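PDB 4Z9F: halohydrin epoxidase A from Corynebacterium sp., which probably catalyses the reversible conversion of vicinal halohydrins into epoxides with release of hydrogen halide, using a short-chain-dehydrogenase-like fold. Local coordinates for residues R61-T66 against E71-I76. The protein carries 1 engineered substitution. Sequence-based numbering, arbitrary orientation.
Sequences RLVDAT and EAIDTI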
loop_
_atom_site.group_PDB
_atom_site.type_symbol
_atom_site.label_atom_id
_atom_site.label_comp_id
_atom_site.label_asym_id
_atom_site.label_seq_id
_atom_site.Cartn_x
_atom_site.Cartn_y
_atom_site.Cartn_z
ATOM N N ARG C 61 -32.707 -7.787 2.157
ATOM C CA ARG C 61 -33.863 -8.177 1.362
ATOM C C ARG C 61 -33.785 -7.729 -0.089
ATOM O O ARG C 61 -34.625 -8.147 -0.893
ATOM C CB ARG C 61 -35.150 -7.639 2.007
ATOM C CG ARG C 61 -35.500 -8.347 3.313
ATOM C CD ARG C 61 -36.529 -7.591 4.133
ATOM N NE ARG C 61 -36.852 -8.306 5.367
ATOM C CZ ARG C 61 -37.985 -8.154 6.049
ATOM N NH1 ARG C 61 -38.913 -7.302 5.626
ATOM N NH2 ARG C 61 -38.187 -8.851 7.161
ATOM N N LEU C 62 -32.783 -6.926 -0.458
ATOM C CA LEU C 62 -32.718 -6.394 -1.816
ATOM C C LEU C 62 -32.501 -7.480 -2.858
ATOM O O LEU C 62 -32.987 -7.356 -3.988
ATOM C CB LEU C 62 -31.595 -5.360 -1.922
ATOM C CG LEU C 62 -31.799 -4.124 -1.060
ATOM C CD1 LEU C 62 -30.615 -3.202 -1.243
ATOM C CD2 LEU C 62 -33.122 -3.430 -1.427
ATOM N N VAL C 63 -31.751 -8.529 -2.526
ATOM C CA VAL C 63 -31.452 -9.534 -3.539
ATOM C C VAL C 63 -32.709 -10.328 -3.881
ATOM O O VAL C 63 -33.033 -10.523 -5.056
ATOM C CB VAL C 63 -30.300 -10.447 -3.081
ATOM C CG1 VAL C 63 -30.160 -11.635 -4.014
ATOM C CG2 VAL C 63 -28.988 -9.662 -3.036
ATOM N N ASP C 64 -33.446 -10.773 -2.862
ATOM C CA ASP C 64 -34.676 -11.521 -3.129
ATOM C C ASP C 64 -35.687 -10.654 -3.876
ATOM O O ASP C 64 -36.339 -11.120 -4.817
ATOM C CB ASP C 64 -35.270 -12.051 -1.821
ATOM C CG ASP C 64 -34.541 -13.288 -1.295
ATOM O OD1 ASP C 64 -33.892 -14.004 -2.088
ATOM O OD2 ASP C 64 -34.626 -13.548 -0.072
ATOM N N ALA C 65 -35.801 -9.377 -3.498
ATOM C CA ALA C 65 -36.690 -8.469 -4.221
ATOM C C ALA C 65 -36.256 -8.302 -5.672
ATOM O O ALA C 65 -37.098 -8.276 -6.580
ATOM C CB ALA C 65 -36.743 -7.112 -3.525
ATOM N N THR C 66 -34.948 -8.175 -5.914
ATOM C CA THR C 66 -34.460 -8.115 -7.287
ATOM C C THR C 66 -34.840 -9.374 -8.054
ATOM O O THR C 66 -35.176 -9.311 -9.242
ATOM C CB THR C 66 -32.941 -7.929 -7.305
ATOM O OG1 THR C 66 -32.601 -6.782 -6.519
ATOM C CG2 THR C 66 -32.446 -7.732 -8.729
ATOM N N GLU C 71 -34.325 -14.058 -13.463
ATOM C CA GLU C 71 -33.910 -15.376 -12.992
ATOM C C GLU C 71 -32.550 -15.361 -12.294
ATOM O O GLU C 71 -32.308 -16.193 -11.413
ATOM C CB GLU C 71 -33.890 -16.372 -14.160
ATOM C CG GLU C 71 -32.658 -16.292 -15.064
ATOM C CD GLU C 71 -32.279 -17.645 -15.681
ATOM O OE1 GLU C 71 -31.172 -17.728 -16.269
ATOM O OE2 GLU C 71 -33.084 -18.605 -15.574
ATOM N N ALA C 72 -31.654 -14.443 -12.661
ATOM C CA ALA C 72 -30.342 -14.374 -12.026
ATOM C C ALA C 72 -29.824 -12.944 -12.071
ATOM O O ALA C 72 -30.078 -12.215 -13.035
ATOM C CB ALA C 72 -29.335 -15.309 -12.709
ATOM N N ILE C 73 -29.096 -12.557 -11.027
ATOM C CA ILE C 73 -28.436 -11.254 -10.970
ATOM C C ILE C 73 -27.042 -11.397 -11.571
ATOM O O ILE C 73 -26.243 -12.221 -11.111
ATOM C CB ILE C 73 -28.357 -10.731 -9.526
ATOM C CG1 ILE C 73 -29.752 -10.556 -8.936
ATOM C CG2 ILE C 73 -27.620 -9.377 -9.467
ATOM C CD1 ILE C 73 -29.725 -10.255 -7.454
ATOM N N ASP C 74 -26.744 -10.590 -12.592
ATOM C CA ASP C 74 -25.431 -10.592 -13.227
ATOM C C ASP C 74 -24.444 -9.679 -12.502
ATOM O O ASP C 74 -23.267 -10.030 -12.365
ATOM C CB ASP C 74 -25.562 -10.160 -14.698
ATOM C CG ASP C 74 -24.211 -9.926 -15.383
ATOM O OD1 ASP C 74 -23.737 -10.837 -16.110
ATOM O OD2 ASP C 74 -23.633 -8.815 -15.233
ATOM N N THR C 75 -24.907 -8.518 -12.042
ATOM C CA THR C 75 -24.049 -7.518 -11.416
ATOM C C THR C 75 -24.790 -6.823 -10.286
ATOM O O THR C 75 -25.970 -6.472 -10.422
ATOM C CB THR C 75 -23.577 -6.477 -12.444
ATOM O OG1 THR C 75 -22.806 -7.125 -13.462
ATOM C CG2 THR C 75 -22.745 -5.385 -11.770
ATOM N N ILE C 76 -24.105 -6.652 -9.159
ATOM C CA ILE C 76 -24.577 -5.813 -8.068
ATOM C C ILE C 76 -23.606 -4.637 -7.964
ATOM O O ILE C 76 -22.392 -4.840 -7.848
ATOM C CB ILE C 76 -24.661 -6.581 -6.738
ATOM C CG1 ILE C 76 -25.611 -7.784 -6.863
ATOM C CG2 ILE C 76 -25.099 -5.650 -5.605
ATOM C CD1 ILE C 76 -25.609 -8.681 -5.644
#
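Ile73 rests its CD1 methyl against both Val63 and Thr66, one turn apart on the facing side of helix 62-67. Ile73 CD1 lies 3.7 Å from Val63 CG1, and the CG2 methyl of Thr66 crosses the isoleucine chain at about a right angle, 3.9 Å from Ile73 CG1. With Thr66 CG2 anti to the backbone N (OG1 at chi1 -54°), that methyl faces the strand and the hydroxyl is turned back along the helix. There Thr66 OG1 donates a 2.6 Å hydrogen bond to Leu62 O, the donor lying 31° off the carbonyl plane, while Thr66 N approaches the same oxygen from the other face. The buried hydroxyl is thus satisfied within its own helix, and the side chain presents carbon to the strand. The axes of helix 62-66 and strand 73-76 run at 139° to each other, and packing is looser at Ile76, whose CD1 is 4.4 Å from Val63 CG2; the solvent side carries the exposed Asp64 and Glu71. The pair joins the helix to the strand that follows it in a Rossmann-type parallel sheet. Helix 96-123 covers Val63 with Ser116, Ala117 and Pro120, and Ala117 also meets Ile76; Thr66 also rests on Ile3 and Leu5 of strand 3-6, and the strand itself is hydrogen-bonded between strands 3-6 and 127-132.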